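Long-range contacts in bifunctional protein PutA (Bradyrhizobium diazoefficiens, PDB 6BSN), which probably oxidizes proline to glutamate in two steps, using FAD in its proline dehydrogenase section and NAD in its aldehyde dehydrogenase section: residues K627-E632 against L645-R650; G651-I656 against G730-G735; L667-A672 against P971-R976; P756-T761 against A975-E980. The protein carries 1 engineered substitution. All coordinates share one frame; numbering follows the deposited sequence.

Interaction 1. Residues K627-E632 against L645-R650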
loop_
_atom_site.group_PDB
_atom_site.type_symbol
_atom_site.label_atom_id
_atom_site.label_comp_id
_atom_site.label_asym_id
_atom_site.label_seq_id
_atom_site.Cartn_x
_atom_site.Cartn_y
_atom_site.Cartn_z
ATOM N N LYS A 627 25.328 4.094 -2.149
ATOM C CA LYS A 627 24.450 3.726 -3.255
ATOM C C LYS A 627 25.210 3.034 -4.387
ATOM O O LYS A 627 24.725 2.050 -4.948
ATOM C CB LYS A 627 23.725 4.965 -3.778
ATOM C CG LYS A 627 22.566 5.432 -2.899
ATOM C CD LYS A 627 22.043 6.793 -3.342
ATOM N N LEU A 628 26.387 3.542 -4.761
ATOM C CA LEU A 628 27.049 3.052 -5.974
ATOM C C LEU A 628 27.873 1.793 -5.735
ATOM O O LEU A 628 27.819 0.853 -6.532
ATOM C CB LEU A 628 27.949 4.125 -6.578
ATOM C CG LEU A 628 27.422 4.840 -7.815
ATOM C CD1 LEU A 628 26.075 5.538 -7.546
ATOM C CD2 LEU A 628 28.488 5.812 -8.325
ATOM N N PHE A 629 28.690 1.779 -4.684
ATOM C CA PHE A 629 29.594 0.669 -4.431
ATOM C C PHE A 629 29.167 -0.208 -3.259
ATOM O O PHE A 629 29.877 -1.167 -2.925
ATOM C CB PHE A 629 31.007 1.209 -4.202
ATOM C CG PHE A 629 31.334 2.377 -5.066
ATOM C CD1 PHE A 629 31.418 3.646 -4.531
ATOM C CD2 PHE A 629 31.545 2.209 -6.427
ATOM C CE1 PHE A 629 31.706 4.737 -5.348
ATOM C CE2 PHE A 629 31.832 3.288 -7.241
ATOM C CZ PHE A 629 31.910 4.556 -6.705
ATOM N N GLY A 630 28.013 0.066 -2.650
ATOM C CA GLY A 630 27.614 -0.669 -1.467
ATOM C C GLY A 630 27.041 -2.036 -1.750
ATOM O O GLY A 630 27.093 -2.915 -0.885
ATOM N N SER A 631 26.471 -2.237 -2.935
ATOM C CA SER A 631 25.890 -3.529 -3.273
ATOM C C SER A 631 25.870 -3.685 -4.789
ATOM O O SER A 631 26.115 -2.743 -5.540
ATOM C CB SER A 631 24.490 -3.687 -2.671
ATOM O OG SER A 631 23.580 -2.815 -3.305
ATOM N N GLU A 632 25.580 -4.898 -5.225
ATOM C CA GLU A 632 25.598 -5.238 -6.635
ATOM C C GLU A 632 24.218 -5.046 -7.256
ATOM O O GLU A 632 23.194 -5.081 -6.574
ATOM C CB GLU A 632 26.077 -6.678 -6.817
ATOM C CG GLU A 632 25.227 -7.728 -6.134
ATOM C CD GLU A 632 25.860 -9.115 -6.191
ATOM O OE1 GLU A 632 27.102 -9.205 -6.129
ATOM O OE2 GLU A 632 25.120 -10.113 -6.312
ATOM N N LEU A 645 26.296 -6.851 -11.487
ATOM C CA LEU A 645 27.145 -5.749 -11.916
ATOM C C LEU A 645 27.606 -4.990 -10.684
ATOM O O LEU A 645 26.800 -4.692 -9.796
ATOM C CB LEU A 645 26.405 -4.817 -12.875
ATOM C CG LEU A 645 27.205 -3.654 -13.452
ATOM C CD1 LEU A 645 28.330 -4.166 -14.359
ATOM C CD2 LEU A 645 26.280 -2.703 -14.207
ATOM N N THR A 646 28.908 -4.722 -10.615
ATOM C CA THR A 646 29.512 -3.967 -9.533
ATOM C C THR A 646 30.436 -2.922 -10.134
ATOM O O THR A 646 30.675 -2.882 -11.347
ATOM C CB THR A 646 30.300 -4.874 -8.573
ATOM O OG1 THR A 646 31.108 -5.796 -9.321
ATOM C CG2 THR A 646 29.373 -5.655 -7.620
ATOM N N MET A 647 30.987 -2.094 -9.266
ATOM C CA MET A 647 31.992 -1.127 -9.655
ATOM C C MET A 647 33.094 -1.165 -8.612
ATOM O O MET A 647 32.817 -1.286 -7.421
ATOM C CB MET A 647 31.390 0.280 -9.765
ATOM C CG MET A 647 30.568 0.493 -11.019
ATOM S SD MET A 647 30.097 2.218 -11.207
ATOM C CE MET A 647 28.667 2.268 -10.126
ATOM N N ARG A 648 34.340 -1.077 -9.049
ATOM C CA ARG A 648 35.437 -1.155 -8.100
ATOM C C ARG A 648 36.487 -0.116 -8.449
ATOM O O ARG A 648 36.519 0.421 -9.560
ATOM C CB ARG A 648 36.036 -2.574 -8.049
ATOM C CG ARG A 648 36.336 -3.203 -9.392
ATOM C CD ARG A 648 36.518 -4.740 -9.262
ATOM N NE ARG A 648 37.700 -5.148 -8.498
ATOM C CZ ARG A 648 37.917 -6.384 -8.020
ATOM N NH1 ARG A 648 39.032 -6.654 -7.347
ATOM N NH2 ARG A 648 37.017 -7.355 -8.185
ATOM N N GLY A 649 37.339 0.176 -7.472
ATOM C CA GLY A 649 38.390 1.151 -7.675
ATOM C C GLY A 649 39.251 0.825 -8.875
ATOM O O GLY A 649 39.376 -0.340 -9.240
ATOM N N ARG A 650 39.847 1.835 -9.497
ATOM C CA ARG A 650 40.667 1.617 -10.683
ATOM C C ARG A 650 42.127 1.377 -10.342
ATOM O O ARG A 650 42.794 0.592 -11.026
ATOM C CB ARG A 650 40.579 2.820 -11.627
ATOM C CG ARG A 650 39.236 3.042 -12.257
ATOM C CD ARG A 650 39.285 4.184 -13.275
ATOM N NE ARG A 650 38.275 3.978 -14.303
ATOM C CZ ARG A 650 38.486 3.278 -15.415
ATOM N NH1 ARG A 650 39.677 2.739 -15.658
ATOM N NH2 ARG A 650 37.503 3.121 -16.290
HETATM O O HOH W 1 29.130 -1.933 -7.004
#
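The ring of F629 receives M647 at its edge: CB of M647 lies in the ring plane, 3.9 Å from CD2 of F629, while CB of the preceding residue, L628, sits over the centre of one ring face. The contact lays the C-terminal part of helix 604-629 on strand 641-656 of the aldehyde dehydrogenase fold, where that strand runs antiparallel to strand 978-986 and packs against a second subunit. M647 serves both apolar partners. Its bend at chi3 (-82°) carries the methyl CE to L628, where it stands 3.7 Å from CG. At the loop end, CG2 of T646 meets CB of E632 at 3.5 Å, and CA of E632 offers a CA-H...O contact to O of L645 at 3.4 Å, well bent with 123° at the hydrogen. M647 also belongs to a pocket that holds a bound proline, and H972 of the second subunit packs on it. One water links the two backbones: it accepts from N of M647 at 2.9 Å and donates to O of L628 at 3.1 Å, with a weak third bond to O of S631.

Interaction 2. Residues G651-I656 against G730-G735. With PRO (proline), chain H.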
loop_
_atom_site.group_PDB
_atom_site.type_symbol
_atom_site.label_atom_id
_atom_site.label_comp_id
_atom_site.label_asym_id
_atom_site.label_seq_id
_atom_site.Cartn_x
_atom_site.Cartn_y
_atom_site.Cartn_z
ATOM N N GLY A 651 42.640 2.059 -9.316
ATOM C CA GLY A 651 44.059 2.049 -9.008
ATOM C C GLY A 651 44.498 3.279 -8.234
ATOM O O GLY A 651 43.857 3.657 -7.247
ATOM N N VAL A 652 45.613 3.887 -8.651
ATOM C CA VAL A 652 46.140 5.102 -8.041
ATOM C C VAL A 652 45.652 6.290 -8.846
ATOM O O VAL A 652 46.024 6.451 -10.016
ATOM C CB VAL A 652 47.674 5.106 -7.993
ATOM C CG1 VAL A 652 48.164 6.408 -7.414
ATOM C CG2 VAL A 652 48.184 3.943 -7.175
ATOM N N PHE A 653 44.860 7.144 -8.216
ATOM C CA PHE A 653 44.497 8.419 -8.821
ATOM C C PHE A 653 45.458 9.514 -8.386
ATOM O O PHE A 653 45.861 9.582 -7.217
ATOM C CB PHE A 653 43.070 8.813 -8.454
ATOM C CG PHE A 653 42.097 8.645 -9.578
ATOM C CD1 PHE A 653 41.771 9.723 -10.386
ATOM C CD2 PHE A 653 41.529 7.407 -9.849
ATOM C CE1 PHE A 653 40.872 9.581 -11.424
ATOM C CE2 PHE A 653 40.624 7.254 -10.900
ATOM C CZ PHE A 653 40.299 8.351 -11.682
ATOM N N VAL A 654 45.855 10.346 -9.343
ATOM C CA VAL A 654 46.550 11.603 -9.068
ATOM C C VAL A 654 45.510 12.720 -9.037
ATOM O O VAL A 654 44.706 12.854 -9.970
ATOM C CB VAL A 654 47.636 11.876 -10.122
ATOM C CG1 VAL A 654 48.219 13.264 -9.950
ATOM C CG2 VAL A 654 48.750 10.807 -10.028
ATOM N N ALA A 655 45.506 13.504 -7.959
ATOM C CA ALA A 655 44.594 14.630 -7.790
ATOM C C ALA A 655 45.403 15.920 -7.789
ATOM O O ALA A 655 46.321 16.081 -6.972
ATOM C CB ALA A 655 43.793 14.509 -6.497
ATOM N N ILE A 656 45.083 16.825 -8.709
ATOM C CA ILE A 656 45.768 18.115 -8.811
ATOM C C ILE A 656 44.735 19.218 -8.619
ATOM O O ILE A 656 43.742 19.286 -9.359
ATOM C CB ILE A 656 46.500 18.268 -10.148
ATOM C CG1 ILE A 656 47.606 17.209 -10.245
ATOM C CG2 ILE A 656 47.068 19.680 -10.255
ATOM C CD1 ILE A 656 48.271 17.108 -11.603
ATOM N N GLY A 730 44.567 7.093 -13.218
ATOM C CA GLY A 730 43.700 8.187 -13.610
ATOM C C GLY A 730 44.170 9.476 -12.990
ATOM O O GLY A 730 44.993 9.492 -12.063
ATOM N N VAL A 731 43.616 10.570 -13.516
ATOM C CA VAL A 731 43.955 11.920 -13.086
ATOM C C VAL A 731 42.676 12.732 -12.920
ATOM O O VAL A 731 41.822 12.773 -13.815
ATOM C CB VAL A 731 44.908 12.606 -14.082
ATOM C CG1 VAL A 731 45.131 14.065 -13.686
ATOM C CG2 VAL A 731 46.252 11.851 -14.154
ATOM N N VAL A 732 42.554 13.402 -11.784
ATOM C CA VAL A 732 41.467 14.338 -11.560
ATOM C C VAL A 732 42.116 15.707 -11.367
ATOM O O VAL A 732 43.003 15.872 -10.516
ATOM C CB VAL A 732 40.572 13.898 -10.381
ATOM C CG1 VAL A 732 41.386 13.653 -9.106
ATOM C CG2 VAL A 732 39.388 14.847 -10.177
ATOM N N PHE A 733 41.725 16.671 -12.206
ATOM C CA PHE A 733 42.471 17.911 -12.338
ATOM C C PHE A 733 41.526 19.101 -12.397
ATOM O O PHE A 733 40.518 19.080 -13.104
ATOM C CB PHE A 733 43.362 17.897 -13.596
ATOM C CG PHE A 733 43.971 19.243 -13.930
ATOM C CD1 PHE A 733 43.361 20.090 -14.856
ATOM C CD2 PHE A 733 45.142 19.666 -13.318
ATOM C CE1 PHE A 733 43.921 21.329 -15.169
ATOM C CE2 PHE A 733 45.695 20.895 -13.620
ATOM C CZ PHE A 733 45.080 21.732 -14.552
ATOM N N THR A 734 41.870 20.148 -11.667
ATOM C CA THR A 734 41.148 21.406 -11.739
ATOM C C THR A 734 42.169 22.522 -11.881
ATOM O O THR A 734 43.024 22.697 -11.006
ATOM C CB THR A 734 40.270 21.613 -10.505
ATOM O OG1 THR A 734 39.344 20.526 -10.417
ATOM C CG2 THR A 734 39.467 22.912 -10.633
ATOM N N GLY A 735 42.098 23.251 -12.997
ATOM C CA GLY A 735 43.056 24.306 -13.283
ATOM C C GLY A 735 42.880 24.880 -14.672
ATOM O O GLY A 735 41.751 25.002 -15.152
HETATM N N PRO H . 43.996 29.396 -14.207
HETATM C CA PRO H . 44.074 28.922 -12.837
HETATM C C PRO H . 42.803 28.104 -12.531
HETATM O O PRO H . 42.060 27.782 -13.497
HETATM C CB PRO H . 44.223 30.085 -11.882
HETATM C CG PRO H . 44.227 31.328 -12.771
HETATM C CD PRO H . 43.871 30.820 -14.201
HETATM O OXT PRO H . 42.508 27.755 -11.348
#
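Backbone hydrogen bonds tie V654 and I656 to the neighbouring parallel strand. N of V654 donates to O of G730 (3.0 Å) and O of V654 accepts from N of V732 (2.9 Å). N of I656 reaches O of V732 (2.9 Å) and its O takes N of T734 (3.1 Å). All four are nearly straight, the last most bent at 155°. Q669 of helix 664-675 also donates to O of I656, and its amide oxygen is bonded to OG1 of T734.

The F653 ring lies over G730, whose CA is 3.9 Å from the ring centroid and 13° off the normal, a CH-pi contact; because G730 has no side chain, the ring can lie on its backbone. The unusual chi1 of F653 (-106°) leans the ring this way.

Apolar contacts fall on both sides of the sheet. On the side of F653, CG1 of V732 meets CB of A655 at 3.7 Å. On the other, CG2 of I656 approaches the edge of the F733 ring, 3.6 Å from CD2, and helix 737-749 packs on that ring.

Beyond the strand, O of a bound proline lies 3.2 Å from C of G735, in a pocket shared with N660, whose ND2 is hydrogen-bonded to the ligand. The parallel strand order 709-711, 679-683, 641-656, 730-734, 757-760 is that of a Rossmann-type NAD-binding domain, with strand 641-656 in the middle.

Interaction 3. Residues L667-A672 against P971-R976. With PRO (proline), chain E; PRO (proline), chain R.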
loop_
_atom_site.group_PDB
_atom_site.type_symbol
_atom_site.label_atom_id
_atom_site.label_comp_id
_atom_site.label_asym_id
_atom_site.label_seq_id
_atom_site.Cartn_x
_atom_site.Cartn_y
_atom_site.Cartn_z
ATOM N N LEU A 667 39.486 18.639 -1.389
ATOM C CA LEU A 667 38.873 17.493 -0.724
ATOM C C LEU A 667 37.797 16.822 -1.574
ATOM O O LEU A 667 37.626 15.599 -1.487
ATOM C CB LEU A 667 38.276 17.914 0.617
ATOM C CG LEU A 667 39.220 18.086 1.799
ATOM C CD1 LEU A 667 38.438 18.590 2.998
ATOM C CD2 LEU A 667 39.907 16.770 2.111
ATOM N N GLY A 668 37.070 17.588 -2.396
ATOM C CA GLY A 668 36.109 16.962 -3.288
ATOM C C GLY A 668 36.761 15.943 -4.204
ATOM O O GLY A 668 36.304 14.801 -4.319
ATOM N N GLN A 669 37.851 16.344 -4.857
ATOM C CA GLN A 669 38.560 15.452 -5.764
ATOM C C GLN A 669 39.145 14.254 -5.020
ATOM O O GLN A 669 39.033 13.116 -5.486
ATOM C CB GLN A 669 39.661 16.228 -6.497
ATOM C CG GLN A 669 39.123 17.323 -7.416
ATOM C CD GLN A 669 40.187 17.944 -8.302
ATOM O OE1 GLN A 669 39.906 18.333 -9.441
ATOM N NE2 GLN A 669 41.422 18.046 -7.782
ATOM N N VAL A 670 39.755 14.492 -3.856
ATOM C CA VAL A 670 40.454 13.430 -3.140
ATOM C C VAL A 670 39.461 12.434 -2.543
ATOM O O VAL A 670 39.606 11.216 -2.714
ATOM C CB VAL A 670 41.380 14.030 -2.068
ATOM C CG1 VAL A 670 41.806 12.956 -1.041
ATOM C CG2 VAL A 670 42.594 14.660 -2.734
ATOM N N THR A 671 38.426 12.932 -1.853
ATOM C CA THR A 671 37.459 12.007 -1.268
ATOM C C THR A 671 36.601 11.322 -2.335
ATOM O O THR A 671 36.088 10.230 -2.089
ATOM C CB THR A 671 36.564 12.713 -0.238
ATOM O OG1 THR A 671 35.787 13.731 -0.878
ATOM C CG2 THR A 671 37.394 13.349 0.881
ATOM N N ALA A 672 36.430 11.910 -3.516
ATOM C CA ALA A 672 35.731 11.163 -4.556
ATOM C C ALA A 672 36.545 9.953 -4.969
ATOM O O ALA A 672 36.020 8.834 -5.039
ATOM C CB ALA A 672 35.443 12.029 -5.771
ATOM N N PRO A 971 25.373 13.290 -9.371
ATOM C CA PRO A 971 25.242 11.826 -9.268
ATOM C C PRO A 971 26.051 11.036 -10.286
ATOM O O PRO A 971 25.975 9.811 -10.278
ATOM C CB PRO A 971 23.735 11.592 -9.489
ATOM C CG PRO A 971 23.306 12.778 -10.356
ATOM C CD PRO A 971 24.149 13.945 -9.856
ATOM N N HIS A 972 26.783 11.672 -11.189
ATOM C CA HIS A 972 27.579 10.929 -12.150
ATOM C C HIS A 972 29.067 11.014 -11.857
ATOM O O HIS A 972 29.872 10.509 -12.638
ATOM C CB HIS A 972 27.283 11.418 -13.563
ATOM C CG HIS A 972 25.859 11.232 -13.958
ATOM N ND1 HIS A 972 24.945 12.268 -13.953
ATOM C CD2 HIS A 972 25.174 10.125 -14.325
ATOM C CE1 HIS A 972 23.764 11.809 -14.322
ATOM N NE2 HIS A 972 23.876 10.512 -14.552
ATOM N N TYR A 973 29.445 11.611 -10.736
ATOM C CA TYR A 973 30.851 11.877 -10.482
ATOM C C TYR A 973 31.604 10.619 -10.068
ATOM O O TYR A 973 32.630 10.288 -10.666
ATOM C CB TYR A 973 30.976 12.935 -9.402
ATOM C CG TYR A 973 32.321 13.619 -9.348
ATOM C CD1 TYR A 973 32.773 14.385 -10.420
ATOM C CD2 TYR A 973 33.121 13.539 -8.212
ATOM C CE1 TYR A 973 33.989 15.057 -10.355
ATOM C CE2 TYR A 973 34.338 14.198 -8.140
ATOM C CZ TYR A 973 34.766 14.950 -9.216
ATOM O OH TYR A 973 35.962 15.606 -9.146
ATOM N N LEU A 974 31.125 9.925 -9.028
ATOM C CA LEU A 974 31.915 8.856 -8.424
ATOM C C LEU A 974 32.189 7.733 -9.411
ATOM O O LEU A 974 33.294 7.184 -9.431
ATOM C CB LEU A 974 31.223 8.298 -7.182
ATOM C CG LEU A 974 31.150 9.217 -5.962
ATOM C CD1 LEU A 974 30.784 8.439 -4.690
ATOM C CD2 LEU A 974 32.450 9.957 -5.792
ATOM N N ALA A 975 31.207 7.398 -10.256
ATOM C CA ALA A 975 31.355 6.258 -11.158
ATOM C C ALA A 975 32.563 6.411 -12.076
ATOM O O ALA A 975 33.239 5.421 -12.396
ATOM C CB ALA A 975 30.084 6.059 -11.983
ATOM N N ARG A 976 32.867 7.643 -12.495
ATOM C CA ARG A 976 33.986 7.854 -13.409
ATOM C C ARG A 976 35.326 7.437 -12.796
ATOM O O ARG A 976 36.267 7.145 -13.541
ATOM C CB ARG A 976 34.040 9.323 -13.851
ATOM C CG ARG A 976 34.977 9.606 -15.035
ATOM C CD ARG A 976 34.401 9.084 -16.349
ATOM N NE ARG A 976 35.273 9.506 -17.422
ATOM C CZ ARG A 976 36.236 8.758 -17.943
ATOM N NH1 ARG A 976 36.427 7.524 -17.510
ATOM N NH2 ARG A 976 37.010 9.247 -18.899
HETATM N N PRO E . 33.132 4.003 -14.823
HETATM C CA PRO E . 32.695 4.180 -16.192
HETATM C C PRO E . 33.084 5.585 -16.694
HETATM O O PRO E . 32.199 6.429 -17.033
HETATM C CB PRO E . 31.206 3.957 -16.268
HETATM C CG PRO E . 30.843 3.289 -14.955
HETATM C CD PRO E . 32.185 3.152 -14.174
HETATM O OXT PRO E . 34.311 5.875 -16.755
HETATM N N PRO R . 28.395 12.194 -19.220
HETATM C CA PRO R . 29.497 12.122 -18.293
HETATM C C PRO R . 30.621 11.257 -18.895
HETATM O O PRO R . 31.021 11.520 -20.072
HETATM C CB PRO R . 28.986 11.590 -16.981
HETATM C CG PRO R . 27.514 11.987 -16.994
HETATM C CD PRO R . 27.200 12.414 -18.462
HETATM O OXT PRO R . 31.122 10.310 -18.219
#
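In the helical turn that brings A672 against Y973 and L974, the carbonyl oxygen of L667 is gripped twice by T671: OG1 at 2.7 Å and N at 2.8 Å approach O of L667 from opposite faces of the carbonyl plane. This is helix 664-675 of the Rossmann-type domain, and it leans on the loop that precedes strand 978-986.

A672 carries the contact. Its CB sits at the edge of the Y973 ring, 3.4 Å from CE2, and 3.6 Å from CD2 of L974. CG of Q669 comes to 4.0 Å from OH of Y973. The Q669 amide, turned 15° from the ring plane, bonds beyond the contact to T734 OG1 and I656 O. Y973 is enclosed by Y621 and by F977, whose ring it meets edge-to-face.

The same loop enters a proline pocket close to the second subunit, where the ligand N donates to O of A975 at 2.8 Å. Another bound proline lies beside H972, its CG 3.5 Å from H972 CB. At the A975 site the R976 chain, bent at chi2 (73°), brings NH1 within 2.8 Å of OXT of the proline carboxylate, which lies at the guanidinium edge in a bond bent to 134°.

Interaction 4. Residues P756-T761 against A975-E980. With PRO (proline), chain E.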
loop_
_atom_site.group_PDB
_atom_site.type_symbol
_atom_site.label_atom_id
_atom_site.label_comp_id
_atom_site.label_asym_id
_atom_site.label_seq_id
_atom_site.Cartn_x
_atom_site.Cartn_y
_atom_site.Cartn_z
ATOM N N PRO A 756 41.344 7.352 -17.290
ATOM C CA PRO A 756 40.455 8.518 -17.348
ATOM C C PRO A 756 41.171 9.803 -16.963
ATOM O O PRO A 756 42.022 9.821 -16.070
ATOM C CB PRO A 756 39.361 8.186 -16.327
ATOM C CG PRO A 756 39.534 6.732 -16.001
ATOM C CD PRO A 756 40.957 6.414 -16.230
ATOM N N LEU A 757 40.807 10.891 -17.641
ATOM C CA LEU A 757 41.187 12.238 -17.229
ATOM C C LEU A 757 39.917 13.023 -16.931
ATOM O O LEU A 757 39.054 13.168 -17.803
ATOM C CB LEU A 757 42.020 12.949 -18.303
ATOM C CG LEU A 757 42.232 14.443 -18.006
ATOM C CD1 LEU A 757 42.937 14.682 -16.671
ATOM C CD2 LEU A 757 43.017 15.119 -19.139
ATOM N N ILE A 758 39.795 13.508 -15.701
ATOM C CA ILE A 758 38.670 14.344 -15.284
ATOM C C ILE A 758 39.212 15.748 -15.066
ATOM O O ILE A 758 40.051 15.964 -14.180
ATOM C CB ILE A 758 38.003 13.804 -14.008
ATOM C CG1 ILE A 758 37.473 12.394 -14.238
ATOM C CG2 ILE A 758 36.866 14.711 -13.575
ATOM C CD1 ILE A 758 37.143 11.651 -12.953
ATOM N N ALA A 759 38.749 16.703 -15.875
ATOM C CA ALA A 759 39.325 18.042 -15.869
ATOM C C ALA A 759 38.217 19.084 -15.844
ATOM O O ALA A 759 37.262 18.997 -16.625
ATOM C CB ALA A 759 40.238 18.262 -17.096
ATOM N N GLU A 760 38.345 20.071 -14.952
ATOM C CA GLU A 760 37.518 21.277 -14.980
ATOM C C GLU A 760 38.450 22.458 -15.212
ATOM O O GLU A 760 39.409 22.651 -14.455
ATOM C CB GLU A 760 36.716 21.437 -13.680
ATOM C CG GLU A 760 35.735 22.653 -13.664
ATOM C CD GLU A 760 36.326 23.862 -12.971
ATOM O OE1 GLU A 760 36.171 23.959 -11.730
ATOM O OE2 GLU A 760 36.969 24.699 -13.656
ATOM N N THR A 761 38.199 23.230 -16.274
ATOM C CA THR A 761 39.209 24.168 -16.766
ATOM C C THR A 761 38.665 25.576 -17.017
ATOM O O THR A 761 39.115 26.257 -17.936
ATOM C CB THR A 761 39.875 23.622 -18.029
ATOM O OG1 THR A 761 38.869 23.100 -18.904
ATOM C CG2 THR A 761 40.834 22.501 -17.662
ATOM N N ALA A 975 31.207 7.398 -10.256
ATOM C CA ALA A 975 31.355 6.258 -11.158
ATOM C C ALA A 975 32.563 6.411 -12.076
ATOM O O ALA A 975 33.239 5.421 -12.396
ATOM C CB ALA A 975 30.084 6.059 -11.983
ATOM N N ARG A 976 32.867 7.643 -12.495
ATOM C CA ARG A 976 33.986 7.854 -13.409
ATOM C C ARG A 976 35.326 7.437 -12.796
ATOM O O ARG A 976 36.267 7.145 -13.541
ATOM C CB ARG A 976 34.040 9.323 -13.851
ATOM C CG ARG A 976 34.977 9.606 -15.035
ATOM C CD ARG A 976 34.401 9.084 -16.349
ATOM N NE ARG A 976 35.273 9.506 -17.422
ATOM C CZ ARG A 976 36.236 8.758 -17.943
ATOM N NH1 ARG A 976 36.427 7.524 -17.510
ATOM N NH2 ARG A 976 37.010 9.247 -18.899
ATOM N N PHE A 977 35.433 7.401 -11.466
ATOM C CA PHE A 977 36.643 6.960 -10.783
ATOM C C PHE A 977 36.704 5.449 -10.607
ATOM O O PHE A 977 37.613 4.945 -9.929
ATOM C CB PHE A 977 36.753 7.616 -9.397
ATOM C CG PHE A 977 36.851 9.119 -9.425
ATOM C CD1 PHE A 977 38.082 9.745 -9.272
ATOM C CD2 PHE A 977 35.713 9.908 -9.594
ATOM C CE1 PHE A 977 38.183 11.133 -9.288
ATOM C CE2 PHE A 977 35.802 11.289 -9.600
ATOM C CZ PHE A 977 37.041 11.906 -9.454
ATOM N N ALA A 978 35.740 4.725 -11.157
ATOM C CA ALA A 978 35.606 3.298 -10.926
ATOM C C ALA A 978 35.571 2.594 -12.268
ATOM O O ALA A 978 35.445 3.226 -13.318
ATOM C CB ALA A 978 34.344 2.963 -10.107
ATOM N N THR A 979 35.691 1.267 -12.222
ATOM C CA THR A 979 35.507 0.432 -13.391
ATOM C C THR A 979 34.440 -0.605 -13.063
ATOM O O THR A 979 34.245 -0.954 -11.901
ATOM C CB THR A 979 36.849 -0.226 -13.822
ATOM O OG1 THR A 979 36.709 -0.834 -15.110
ATOM C CG2 THR A 979 37.305 -1.265 -12.826
ATOM N N GLU A 980 33.728 -1.067 -14.086
ATOM C CA GLU A 980 32.617 -1.990 -13.899
ATOM C C GLU A 980 33.095 -3.440 -13.913
ATOM O O GLU A 980 34.084 -3.775 -14.565
ATOM C CB GLU A 980 31.586 -1.821 -15.008
ATOM C CG GLU A 980 30.890 -0.477 -15.082
ATOM C CD GLU A 980 30.239 -0.283 -16.440
ATOM O OE1 GLU A 980 29.063 -0.654 -16.593
ATOM O OE2 GLU A 980 30.918 0.183 -17.377
HETATM N N PRO E . 33.132 4.003 -14.823
HETATM C CA PRO E . 32.695 4.180 -16.192
HETATM C C PRO E . 33.084 5.585 -16.694
HETATM O O PRO E . 32.199 6.429 -17.033
HETATM C CB PRO E . 31.206 3.957 -16.268
HETATM C CG PRO E . 30.843 3.289 -14.955
HETATM C CD PRO E . 32.185 3.152 -14.174
HETATM O OXT PRO E . 34.311 5.875 -16.755
#
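Packing on flat groups dominates where P756 and I758 meet R976 and F977. CB of P756 lies over one face of the R976 guanidinium, 3.2 Å from NH1, so this flat group is backed by a proline ring on that face. CD1 of I758 lies over one face of the F977 ring, 3.7 Å from its centroid and 19° off the normal, a CH-pi contact set toward the rim. F977 starts out away from residues 756-761, yet chi1 (-62°) and the length of the side chain bring the ring back over I758. These contacts join strand 757-760 of the Rossmann-type sheet, which leads to E760, predicted to be an active-site residue, and to T761, which binds NAD in another structure of this protein, to the turn at 975-978 that leads into strand 978-986.

Aliphatic contact is supplied by the same isoleucine: CD1 of I758 is 3.6 Å from CG of R976, and the two side chains slide past each other in opposite directions.

Polar bonds hold the turn and its ligand instead of the two segments. N of A978 donates to O of A975 at 2.9 Å. CG of E980 packs on CG of the bound proline at 3.8 Å, and its carboxylate is bonded to K967 N of the second subunit. The N of the bound proline also donates to O of A978 at 2.9 Å.

Overall arrangement
Interactions 2, 3 and 4 form one compact core, their centres 8 to 11 Å apart; the centre of interaction 1 lies 13 Å from that of interaction 3, 15 Å from interaction 4 and 20 Å from interaction 2. The sheet continues from interaction 2 into interaction 4 through F733 N and I758 O, 2.7 Å apart, and CE1 of F653 lies 3.5 Å from CD1 of F977. Interaction 3 joins this sheet where OG1 of T734 meets OE1 of Q669 at 2.5 Å; the side chains of T734 and Q669 are about 4 and 6 Å from that of E760, the predicted active-site residue. Interactions 1, 3 and 4 converge on one bound proline, about 4 Å from the M647 side chain.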